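Local atomic coordinates of 2-hydroxyisobutyryl-CoA synthetase (Aquincola tertiaricarbonis, PDB entry 6HDY), a protein that belongs to the ANL superfamily of AMP-binding enzymes, pairing a large N-terminal portion with a small C-terminal domain. Residues R133-G138 / M278-P283; S223-L228 / K245-S250; T436-R441 / A450-V455. All blocks are in the same frame, centred on the assembly; numbering follows the deposited sequence.

Interaction 1 (R133-G138 / M278-P283). With 3HL ((3S)-3-hydroxybutanoic acid), chain B; 8LQ ([[(2~{R},3~{S},4~{R},5~{R})-5-(6-aminopurin-9-yl)-3,4-bis(oxidanyl)oxolan-2-yl]methoxy-oxidanyl-phosphoryl] (3~{S})-3-oxidanylbutanoate), chain C.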
loop_
_atom_site.group_PDB
_atom_site.type_symbol
_atom_site.label_atom_id
_atom_site.label_comp_id
_atom_site.label_asym_id
_atom_site.label_seq_id
_atom_site.Cartn_x
_atom_site.Cartn_y
_atom_site.Cartn_z
ATOM N N ARG A 133 -14.369 15.455 -9.141
ATOM C CA ARG A 133 -14.298 14.233 -9.944
ATOM C C ARG A 133 -12.861 13.691 -10.026
ATOM O O ARG A 133 -11.933 14.440 -10.386
ATOM C CB ARG A 133 -14.922 14.431 -11.343
ATOM C CG ARG A 133 -16.024 13.418 -11.701
ATOM C CD ARG A 133 -17.310 13.598 -10.898
ATOM N NE ARG A 133 -18.397 12.748 -11.393
ATOM C CZ ARG A 133 -19.568 12.578 -10.780
ATOM N NH1 ARG A 133 -20.494 11.790 -11.313
ATOM N NH2 ARG A 133 -19.817 13.188 -9.628
ATOM N N PRO A 134 -12.632 12.410 -9.630
ATOM C CA PRO A 134 -11.259 11.885 -9.660
ATOM C C PRO A 134 -10.809 11.468 -11.062
ATOM O O PRO A 134 -11.609 10.993 -11.866
ATOM C CB PRO A 134 -11.314 10.696 -8.703
ATOM C CG PRO A 134 -12.718 10.214 -8.784
ATOM C CD PRO A 134 -13.592 11.382 -9.169
ATOM N N THR A 135 -9.526 11.615 -11.324
ATOM C CA THR A 135 -8.938 11.201 -12.588
ATOM C C THR A 135 -8.206 9.904 -12.382
ATOM O O THR A 135 -7.500 9.745 -11.392
ATOM C CB THR A 135 -8.059 12.289 -13.213
ATOM O OG1 THR A 135 -7.475 13.050 -12.177
ATOM C CG2 THR A 135 -8.845 13.207 -14.116
ATOM N N ALA A 136 -8.388 8.981 -13.311
ATOM C CA ALA A 136 -7.764 7.670 -13.281
ATOM C C ALA A 136 -6.440 7.657 -14.045
ATOM O O ALA A 136 -6.351 8.152 -15.168
ATOM C CB ALA A 136 -8.720 6.639 -13.875
ATOM N N PHE A 137 -5.422 7.058 -13.446
ATOM C CA PHE A 137 -4.160 6.887 -14.129
ATOM C C PHE A 137 -4.049 5.427 -14.617
ATOM O O PHE A 137 -4.189 4.495 -13.832
ATOM C CB PHE A 137 -2.963 7.309 -13.271
ATOM C CG PHE A 137 -3.023 8.704 -12.675
ATOM C CD1 PHE A 137 -3.335 9.808 -13.464
ATOM C CD2 PHE A 137 -2.684 8.924 -11.342
ATOM C CE1 PHE A 137 -3.347 11.100 -12.918
ATOM C CE2 PHE A 137 -2.755 10.207 -10.786
ATOM C CZ PHE A 137 -3.066 11.287 -11.579
ATOM N N GLY A 138 -3.850 5.270 -15.917
ATOM C CA GLY A 138 -3.632 4.003 -16.593
ATOM C C GLY A 138 -2.208 4.023 -17.098
ATOM O O GLY A 138 -1.931 4.573 -18.163
ATOM N N MET A 278 3.929 16.521 -9.736
ATOM C CA MET A 278 2.534 16.084 -9.716
ATOM C C MET A 278 2.448 14.610 -9.998
ATOM O O MET A 278 3.358 14.049 -10.586
ATOM C CB MET A 278 1.732 16.838 -10.784
ATOM C CG MET A 278 1.943 18.354 -10.759
ATOM S SD MET A 278 1.037 19.154 -12.080
ATOM C CE MET A 278 2.110 19.319 -13.078
ATOM N N ALA A 279 1.333 13.986 -9.601
ATOM C CA ALA A 279 1.019 12.581 -9.822
ATOM C C ALA A 279 0.846 12.311 -11.309
ATOM O O ALA A 279 1.257 11.247 -11.792
ATOM C CB ALA A 279 -0.260 12.218 -9.060
ATOM N N GLU A 280 0.245 13.276 -12.040
ATOM C CA GLU A 280 0.031 13.191 -13.504
ATOM C C GLU A 280 1.404 13.172 -14.169
ATOM O O GLU A 280 1.552 12.634 -15.254
ATOM C CB GLU A 280 -0.727 14.426 -14.038
ATOM C CG GLU A 280 -2.190 14.554 -13.654
ATOM C CD GLU A 280 -2.478 15.059 -12.247
ATOM O OE1 GLU A 280 -1.525 15.353 -11.491
ATOM O OE2 GLU A 280 -3.673 15.132 -11.890
ATOM N N MET A 281 2.403 13.753 -13.494
ATOM C CA MET A 281 3.782 13.870 -13.970
ATOM C C MET A 281 4.743 12.795 -13.456
ATOM O O MET A 281 5.952 13.037 -13.490
ATOM C CB MET A 281 4.337 15.280 -13.670
ATOM C CG MET A 281 3.601 16.354 -14.392
ATOM S SD MET A 281 3.504 15.957 -16.147
ATOM C CE MET A 281 2.739 17.212 -16.627
ATOM N N SER A 282 4.244 11.604 -13.009
ATOM C CA SER A 282 5.173 10.538 -12.597
ATOM C C SER A 282 6.021 10.217 -13.829
ATOM O O SER A 282 5.455 10.144 -14.916
ATOM C CB SER A 282 4.447 9.291 -12.127
ATOM O OG SER A 282 3.600 9.599 -11.035
ATOM N N PRO A 283 7.366 10.121 -13.755
ATOM C CA PRO A 283 8.246 10.209 -12.571
ATOM C C PRO A 283 8.250 11.622 -11.954
ATOM O O PRO A 283 8.823 12.559 -12.507
ATOM C CB PRO A 283 9.610 9.744 -13.126
ATOM C CG PRO A 283 9.576 10.116 -14.588
ATOM C CD PRO A 283 8.136 9.870 -14.992
HETATM C CA 3HL B . 2.588 14.195 -5.550
HETATM C CB 3HL B . 2.193 13.062 -6.524
HETATM O OG1 3HL B . 3.309 12.438 -7.151
HETATM C CG2 3HL B . 1.429 11.974 -5.831
HETATM C C 3HL B . 4.094 14.289 -5.501
HETATM O OA 3HL B . 4.732 13.366 -5.016
HETATM O OB 3HL B . 4.637 15.326 -6.189
HETATM N N9 8LQ C . 3.413 19.381 -4.134
HETATM C C8 8LQ C . 3.876 18.151 -4.410
HETATM N N7 8LQ C . 5.167 18.102 -4.098
HETATM C C5 8LQ C . 5.522 19.316 -3.645
HETATM C C6 8LQ C . 6.672 19.819 -3.145
HETATM N N6 8LQ C . 7.740 19.037 -3.112
HETATM N N1 8LQ C . 6.764 21.094 -2.721
HETATM C C2 8LQ C . 5.647 21.932 -2.749
HETATM N N3 8LQ C . 4.458 21.373 -3.197
HETATM C C4 8LQ C . 4.427 20.102 -3.662
HETATM C CAA 8LQ C . 2.843 12.171 -6.278
HETATM C CAZ 8LQ C . 3.796 13.197 -5.609
HETATM O OAE 8LQ C . 3.808 12.991 -4.200
HETATM C CAL 8LQ C . 3.381 14.655 -5.888
HETATM C CAS 8LQ C . 1.930 14.901 -5.455
HETATM O OAC 8LQ C . 1.664 15.070 -4.268
HETATM O OAQ 8LQ C . 0.991 14.829 -6.467
HETATM P PBC 8LQ C . -0.517 15.333 -6.294
HETATM O OAH 8LQ C . -1.135 14.372 -5.192
HETATM O OAD 8LQ C . -1.284 15.329 -7.552
HETATM O "O5'" 8LQ C . -0.373 16.812 -5.756
HETATM C "C5'" 8LQ C . 0.442 17.696 -6.522
HETATM C "C4'" 8LQ C . 0.496 19.043 -5.849
HETATM O "O4'" 8LQ C . 1.053 18.892 -4.516
HETATM C "C3'" 8LQ C . 1.465 19.860 -6.591
HETATM O "O3'" 8LQ C . 0.814 20.516 -7.716
HETATM C "C2'" 8LQ C . 1.903 20.846 -5.506
HETATM O "O2'" 8LQ C . 0.858 21.864 -5.241
HETATM C "C1'" 8LQ C . 2.027 19.926 -4.313
#
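Phe137, on strand 136-140 of a beta hairpin, packs its ring tip against Ala279 and Glu280 at the start of a type I beta turn, Ala279 to Ser282. In the ANL fold the loop between the hairpin strands, which ends near Pro134, carries the glycine-rich A3 motif; the turn lies at the position of the A5 motif, with Glu280 probably its closing glutamate. Both parts belong to the nucleotide-binding region, and all four touching residues are buried, with 142 Å² covered between the segments.

Glu280 can be followed outward from CB. CG leaves beside the backbone N (chi1 -70°) and lies 3.7 Å from Phe137 CE1. A bend at chi2 (78°) then carries the chain on past the ring, so that CD is 3.9 Å from Phe137 CZ. The carboxylate stands nearly upright to the ring, the planes being 81° apart, and OE2 sits in the ring plane at its edge, 3.9 Å from Phe137 CZ. The other oxygen, OE1, turns to the phosphate side of 8LQ and comes within 3.9 Å of its OAD, a proximity and not a bond.

On the ring's CE2 side, Ala279 CB approaches Phe137 CE2 to 3.6 Å, a purely apolar touch made obliquely. The same methyl stands 3.6 Å from 8LQ OAD, so one small side chain separates aromatic ring from ligand. Thr127 and Gln335 also touch Phe137. At the subunit interface Pro134 packs on Trp209, and Ala136 of the hairpin strand on Met213, of the second subunit.

The turn is closed by two donors that reach Ala279 O from the same face of its carbonyl plane: Ser282 OG at 3.0 Å and Ser282 N at 3.2 Å.

Interaction 2 (S223-L228 / K245-S250). With 3HL ((3S)-3-hydroxybutanoic acid), chain B; 8LQ ([[(2~{R},3~{S},4~{R},5~{R})-5-(6-aminopurin-9-yl)-3,4-bis(oxidanyl)oxolan-2-yl]methoxy-oxidanyl-phosphoryl] (3~{S})-3-oxidanylbutanoate), chain C.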
loop_
_atom_site.group_PDB
_atom_site.type_symbol
_atom_site.label_atom_id
_atom_site.label_comp_id
_atom_site.label_asym_id
_atom_site.label_seq_id
_atom_site.Cartn_x
_atom_site.Cartn_y
_atom_site.Cartn_z
ATOM N N SER A 223 4.982 16.704 6.687
ATOM C CA SER A 223 4.010 16.690 7.795
ATOM C C SER A 223 4.111 15.388 8.573
ATOM O O SER A 223 4.125 15.423 9.801
ATOM C CB SER A 223 2.580 16.825 7.275
ATOM O OG SER A 223 2.351 18.136 6.805
ATOM N N TYR A 224 4.144 14.248 7.863
ATOM C CA TYR A 224 4.249 12.946 8.512
ATOM C C TYR A 224 5.520 12.793 9.328
ATOM O O TYR A 224 5.443 12.310 10.456
ATOM C CB TYR A 224 4.084 11.771 7.544
ATOM C CG TYR A 224 3.910 10.463 8.286
ATOM C CD1 TYR A 224 3.199 10.407 9.485
ATOM C CD2 TYR A 224 4.427 9.279 7.783
ATOM C CE1 TYR A 224 3.003 9.203 10.155
ATOM C CE2 TYR A 224 4.260 8.072 8.462
ATOM C CZ TYR A 224 3.544 8.040 9.644
ATOM O OH TYR A 224 3.356 6.860 10.314
ATOM N N ALA A 225 6.676 13.199 8.777
ATOM C CA ALA A 225 7.943 13.159 9.505
ATOM C C ALA A 225 7.831 13.911 10.881
ATOM O O ALA A 225 8.247 13.376 11.905
ATOM C CB ALA A 225 9.029 13.774 8.653
ATOM N N ILE A 226 7.193 15.094 10.904
ATOM C CA ILE A 226 6.982 15.852 12.135
ATOM C C ILE A 226 6.096 15.051 13.095
ATOM O O ILE A 226 6.466 14.899 14.266
ATOM C CB ILE A 226 6.469 17.315 11.892
ATOM C CG1 ILE A 226 7.606 18.212 11.358
ATOM C CG2 ILE A 226 5.894 17.953 13.188
ATOM C CD1 ILE A 226 7.184 19.104 10.254
ATOM N N HIS A 227 4.950 14.523 12.598
ATOM C CA HIS A 227 4.012 13.759 13.424
ATOM C C HIS A 227 4.649 12.510 14.030
ATOM O O HIS A 227 4.433 12.212 15.209
ATOM C CB HIS A 227 2.721 13.437 12.661
ATOM C CG HIS A 227 1.790 12.508 13.390
ATOM N ND1 HIS A 227 1.420 12.737 14.708
ATOM C CD2 HIS A 227 1.177 11.378 12.954
ATOM C CE1 HIS A 227 0.595 11.753 15.027
ATOM N NE2 HIS A 227 0.425 10.904 14.013
ATOM N N LEU A 228 5.466 11.814 13.228
ATOM C CA LEU A 228 6.184 10.610 13.623
ATOM C C LEU A 228 7.187 10.850 14.772
ATOM O O LEU A 228 7.329 9.970 15.626
ATOM C CB LEU A 228 6.849 9.974 12.383
ATOM C CG LEU A 228 7.131 8.484 12.428
ATOM C CD1 LEU A 228 5.852 7.683 12.642
ATOM C CD2 LEU A 228 7.835 8.050 11.165
ATOM N N LYS A 245 20.101 8.520 7.402
ATOM C CA LYS A 245 21.094 9.409 6.790
ATOM C C LYS A 245 20.289 10.503 6.090
ATOM O O LYS A 245 20.744 11.645 5.952
ATOM C CB LYS A 245 21.999 8.667 5.789
ATOM C CG LYS A 245 22.787 7.476 6.387
ATOM C CD LYS A 245 23.904 7.892 7.377
ATOM C CE LYS A 245 24.492 6.722 8.142
ATOM N NZ LYS A 245 23.648 6.308 9.298
ATOM N N CYS A 246 19.074 10.145 5.654
ATOM C CA CYS A 246 18.213 11.096 4.981
ATOM C C CYS A 246 16.750 10.718 5.020
ATOM O O CYS A 246 16.380 9.574 5.290
ATOM C CB CYS A 246 18.682 11.369 3.552
ATOM S SG CYS A 246 18.025 10.224 2.317
ATOM N N LEU A 247 15.928 11.741 4.770
ATOM C CA LEU A 247 14.483 11.703 4.639
ATOM C C LEU A 247 14.227 12.512 3.369
ATOM O O LEU A 247 14.814 13.579 3.210
ATOM C CB LEU A 247 13.784 12.360 5.847
ATOM C CG LEU A 247 14.045 11.734 7.218
ATOM C CD1 LEU A 247 15.143 12.507 7.957
ATOM C CD2 LEU A 247 12.764 11.715 8.062
ATOM N N PHE A 248 13.434 11.977 2.441
ATOM C CA PHE A 248 13.133 12.666 1.185
ATOM C C PHE A 248 11.640 12.740 1.018
ATOM O O PHE A 248 10.953 11.766 1.267
ATOM C CB PHE A 248 13.887 12.090 -0.019
ATOM C CG PHE A 248 13.480 10.728 -0.543
ATOM C CD1 PHE A 248 13.863 9.567 0.122
ATOM C CD2 PHE A 248 12.850 10.602 -1.783
ATOM C CE1 PHE A 248 13.540 8.307 -0.401
ATOM C CE2 PHE A 248 12.533 9.343 -2.305
ATOM C CZ PHE A 248 12.854 8.209 -1.597
ATOM N N PHE A 249 11.136 13.924 0.735
ATOM C CA PHE A 249 9.700 14.179 0.758
ATOM C C PHE A 249 9.151 14.787 -0.505
ATOM O O PHE A 249 9.823 15.575 -1.189
ATOM C CB PHE A 249 9.355 15.162 1.934
ATOM C CG PHE A 249 9.924 14.881 3.316
ATOM C CD1 PHE A 249 9.572 13.725 4.014
ATOM C CD2 PHE A 249 10.754 15.811 3.951
ATOM C CE1 PHE A 249 10.077 13.485 5.295
ATOM C CE2 PHE A 249 11.260 15.564 5.235
ATOM C CZ PHE A 249 10.904 14.416 5.905
ATOM N N SER A 250 7.870 14.502 -0.730
ATOM C CA SER A 250 7.057 15.074 -1.799
ATOM C C SER A 250 5.612 15.157 -1.308
ATOM O O SER A 250 5.276 14.574 -0.269
ATOM C CB SER A 250 7.170 14.237 -3.071
ATOM O OG SER A 250 6.355 13.087 -2.980
HETATM C CA 3HL B . 2.588 14.195 -5.550
HETATM C CB 3HL B . 2.193 13.062 -6.524
HETATM O OG1 3HL B . 3.309 12.438 -7.151
HETATM C CG2 3HL B . 1.429 11.974 -5.831
HETATM C C 3HL B . 4.094 14.289 -5.501
HETATM O OA 3HL B . 4.732 13.366 -5.016
HETATM O OB 3HL B . 4.637 15.326 -6.189
HETATM N N9 8LQ C . 3.413 19.381 -4.134
HETATM C C8 8LQ C . 3.876 18.151 -4.410
HETATM N N7 8LQ C . 5.167 18.102 -4.098
HETATM C C5 8LQ C . 5.522 19.316 -3.645
HETATM C C6 8LQ C . 6.672 19.819 -3.145
HETATM N N6 8LQ C . 7.740 19.037 -3.112
HETATM N N1 8LQ C . 6.764 21.094 -2.721
HETATM C C2 8LQ C . 5.647 21.932 -2.749
HETATM N N3 8LQ C . 4.458 21.373 -3.197
HETATM C C4 8LQ C . 4.427 20.102 -3.662
HETATM C CAA 8LQ C . 2.843 12.171 -6.278
HETATM C CAZ 8LQ C . 3.796 13.197 -5.609
HETATM O OAE 8LQ C . 3.808 12.991 -4.200
HETATM C CAL 8LQ C . 3.381 14.655 -5.888
HETATM C CAS 8LQ C . 1.930 14.901 -5.455
HETATM O OAC 8LQ C . 1.664 15.070 -4.268
HETATM O OAQ 8LQ C . 0.991 14.829 -6.467
HETATM P PBC 8LQ C . -0.517 15.333 -6.294
HETATM O OAH 8LQ C . -1.135 14.372 -5.192
HETATM O OAD 8LQ C . -1.284 15.329 -7.552
HETATM O "O5'" 8LQ C . -0.373 16.812 -5.756
HETATM C "C5'" 8LQ C . 0.442 17.696 -6.522
HETATM C "C4'" 8LQ C . 0.496 19.043 -5.849
HETATM O "O4'" 8LQ C . 1.053 18.892 -4.516
HETATM C "C3'" 8LQ C . 1.465 19.860 -6.591
HETATM O "O3'" 8LQ C . 0.814 20.516 -7.716
HETATM C "C2'" 8LQ C . 1.903 20.846 -5.506
HETATM O "O2'" 8LQ C . 0.858 21.864 -5.241
HETATM C "C1'" 8LQ C . 2.027 19.926 -4.313
#
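This is an apolar helix-on-sheet contact within a beta-alpha-beta unit, formed by strand 217-220, helix 222-234 and strand 246-249 of the five-stranded parallel sheet. Its centre on the helix is Ala225, whose methyl points to the strand and meets two residues on one face of it, Leu247 and Phe249.

The closer partner is the ring. Phe249 CZ is 3.4 Å from Ala225 CB, and Phe249 CE1 is 3.5 Å from the same carbon, so the methyl sits obliquely against the outer corner of the ring. Such spacing is tight for carbon on carbon. With chi1 at -48°, Phe249 CG lies anti to its own carbonyl carbon, and the ring rises from the sheet with its far end to the helix. Leu247 adds a looser touch, its CD2 standing 4.3 Å from Ala225 CB. Phe218 of the neighbouring strand packs on Leu247 and Phe249, while Tyr268 of helix 258-268 touches Leu247 and hydrogen-bonds Ala225 O.

Just past the strand's last residue, Phe249, the chain enters the ligand pocket. Ser250 OG lies 2.6 Å from 3HL OA and 2.8 Å from 8LQ OAE. The two ligands overlap in space, so these are best read as alternative partners; Tyr219 OH is also hydrogen-bonded to this hydroxyl.

Across these two segments the contact, 87 Å² in all, is made by apolar carbons, so it depends on close packing and on burying apolar surface. Ala225 has only a methyl to place between the backbones, and its CA is 8.3 Å from Leu247 CA, while the polar chemistry is left to Ser250, immediately after the strand.

Interaction 3 (T436-R441 / A450-V455)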
loop_
_atom_site.group_PDB
_atom_site.type_symbol
_atom_site.label_atom_id
_atom_site.label_comp_id
_atom_site.label_asym_id
_atom_site.label_seq_id
_atom_site.Cartn_x
_atom_site.Cartn_y
_atom_site.Cartn_z
ATOM N N THR A 436 0.993 36.721 22.067
ATOM C CA THR A 436 1.348 38.071 21.611
ATOM C C THR A 436 2.593 38.053 20.701
ATOM O O THR A 436 2.606 38.738 19.675
ATOM C CB THR A 436 1.471 39.057 22.795
ATOM O OG1 THR A 436 2.552 38.675 23.655
ATOM C CG2 THR A 436 0.191 39.171 23.590
ATOM N N GLU A 437 3.621 37.269 21.064
ATOM C CA GLU A 437 4.847 37.158 20.260
ATOM C C GLU A 437 4.621 36.482 18.888
ATOM O O GLU A 437 5.254 36.883 17.905
ATOM C CB GLU A 437 5.971 36.473 21.044
ATOM C CG GLU A 437 7.150 37.395 21.305
ATOM C CD GLU A 437 8.120 37.529 20.144
ATOM O OE1 GLU A 437 7.851 38.346 19.233
ATOM O OE2 GLU A 437 9.149 36.816 20.145
ATOM N N ALA A 438 3.720 35.468 18.830
ATOM C CA ALA A 438 3.332 34.772 17.591
ATOM C C ALA A 438 2.651 35.801 16.669
ATOM O O ALA A 438 3.067 35.945 15.523
ATOM C CB ALA A 438 2.375 33.625 17.898
ATOM N N SER A 439 1.675 36.570 17.209
ATOM C CA SER A 439 0.956 37.663 16.528
ATOM C C SER A 439 1.936 38.673 15.898
ATOM O O SER A 439 1.867 38.891 14.692
ATOM C CB SER A 439 0.005 38.365 17.499
ATOM O OG SER A 439 -0.603 39.502 16.918
ATOM N N HIS A 440 2.883 39.204 16.688
ATOM C CA HIS A 440 3.902 40.155 16.240
ATOM C C HIS A 440 4.769 39.594 15.128
ATOM O O HIS A 440 4.895 40.247 14.099
ATOM C CB HIS A 440 4.775 40.623 17.422
ATOM C CG HIS A 440 5.874 41.581 17.049
ATOM N ND1 HIS A 440 5.666 42.956 17.042
ATOM C CD2 HIS A 440 7.168 41.333 16.725
ATOM C CE1 HIS A 440 6.832 43.494 16.704
ATOM N NE2 HIS A 440 7.766 42.557 16.501
ATOM N N ARG A 441 5.378 38.405 15.335
ATOM C CA ARG A 441 6.274 37.761 14.365
ATOM C C ARG A 441 5.607 37.675 12.981
ATOM O O ARG A 441 6.163 38.170 11.995
ATOM C CB ARG A 441 6.730 36.367 14.864
ATOM C CG ARG A 441 8.221 36.067 14.653
ATOM C CD ARG A 441 8.989 35.994 15.973
ATOM N NE ARG A 441 9.850 34.807 16.072
ATOM C CZ ARG A 441 10.528 34.450 17.162
ATOM N NH1 ARG A 441 10.464 35.185 18.266
ATOM N NH2 ARG A 441 11.279 33.354 17.155
ATOM N N ALA A 450 -2.524 40.220 12.611
ATOM C CA ALA A 450 -2.763 38.813 12.868
ATOM C C ALA A 450 -3.314 38.587 14.269
ATOM O O ALA A 450 -2.626 38.862 15.250
ATOM C CB ALA A 450 -1.487 38.015 12.656
ATOM N N LYS A 451 -4.575 38.138 14.355
ATOM C CA LYS A 451 -5.237 37.767 15.601
ATOM C C LYS A 451 -4.908 36.280 15.877
ATOM O O LYS A 451 -5.139 35.429 15.011
ATOM C CB LYS A 451 -6.751 37.960 15.496
ATOM C CG LYS A 451 -7.219 39.373 15.795
ATOM C CD LYS A 451 -8.741 39.475 15.732
ATOM C CE LYS A 451 -9.251 40.774 16.317
ATOM N NZ LYS A 451 -10.718 40.911 16.146
ATOM N N VAL A 452 -4.341 35.980 17.062
ATOM C CA VAL A 452 -3.976 34.626 17.474
ATOM C C VAL A 452 -4.857 34.144 18.628
ATOM O O VAL A 452 -4.967 34.814 19.646
ATOM C CB VAL A 452 -2.465 34.487 17.828
ATOM C CG1 VAL A 452 -2.109 33.051 18.240
ATOM C CG2 VAL A 452 -1.567 34.948 16.682
ATOM N N GLU A 453 -5.457 32.972 18.473
ATOM C CA GLU A 453 -6.186 32.298 19.539
ATOM C C GLU A 453 -5.323 31.064 19.870
ATOM O O GLU A 453 -4.952 30.330 18.947
ATOM C CB GLU A 453 -7.589 31.843 19.079
ATOM C CG GLU A 453 -8.406 31.225 20.211
ATOM C CD GLU A 453 -9.483 30.216 19.851
ATOM O OE1 GLU A 453 -10.263 29.839 20.755
ATOM O OE2 GLU A 453 -9.536 29.781 18.680
ATOM N N LEU A 454 -4.966 30.858 21.153
ATOM C CA LEU A 454 -4.203 29.663 21.511
ATOM C C LEU A 454 -5.162 28.521 21.758
ATOM O O LEU A 454 -6.241 28.721 22.339
ATOM C CB LEU A 454 -3.343 29.837 22.784
ATOM C CG LEU A 454 -2.126 30.762 22.746
ATOM C CD1 LEU A 454 -1.465 30.808 24.105
ATOM C CD2 LEU A 454 -1.122 30.339 21.680
ATOM N N VAL A 455 -4.760 27.316 21.334
ATOM C CA VAL A 455 -5.493 26.082 21.592
ATOM C C VAL A 455 -4.593 25.196 22.478
ATOM O O VAL A 455 -3.389 25.447 22.579
ATOM C CB VAL A 455 -6.004 25.342 20.321
ATOM C CG1 VAL A 455 -7.078 26.150 19.594
ATOM C CG2 VAL A 455 -4.860 24.939 19.383
#
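Ser439 of helix 428-446 hands its hydroxyl proton to the backbone carbonyl of Ala450 at the start of strand 450-454. OG and Ala450 O are 2.7 Å apart, and the C=O...OG angle of 165° places the donor almost in line with the carbonyl. The serine torsion explains the reach: at chi1 174°, OG extends opposite the backbone N, across to the strand. Arg449 NH1 makes a weak hydrogen bond with Ser439 OG.

Val452, two residues along, turns a single branch to the helix. Its CG1 is opposite the backbone N, which leaves CG2 to meet the helix. CG2 lies 3.7 Å from Ser439 N and 3.8 Å from Ser439 CB, with Ala438 CB further off at 4.3 Å. The helix and strand segments run roughly antiparallel, at 151°, their axes 7.7 Å apart at closest.

In the C-terminal domain this packs the helix against an outermost strand of a four-stranded mixed sheet, whose other side meets helix 474-486 through Lys451 and Glu453. Lys451, Glu453 and Val455 make backbone bonds to strand 413-419, whereas the carbonyls of Ala450 and Val452 go to side chains of the helix, Ser439 and Arg435 respectively. The chemistry thus implies that the helix supplies donors to carbonyls along the edge strand, while Val452 CG2 contributes apolar packing beside that polar link.

Interaction 2 is nested along the chain inside the loop closed by interaction 1, and interaction 3 follows both. The first two lie in the AMP-binding part of the chain, with centres about 23 Å apart and nearest atoms about 8 Å apart. They do not touch, yet both border 3HL and 8LQ: one through the loop after strand 271-274, the other through Ser250, just after the adjacent parallel strand 246-249. Interaction 3 belongs to the C-terminal domain, its centre about 39 Å from that of interaction 1 and about 27 Å from that of interaction 2. It packs helix 428-446 on strand 450-454, internal to that small domain, whereas the other two link the ligand pocket to its surrounding framework.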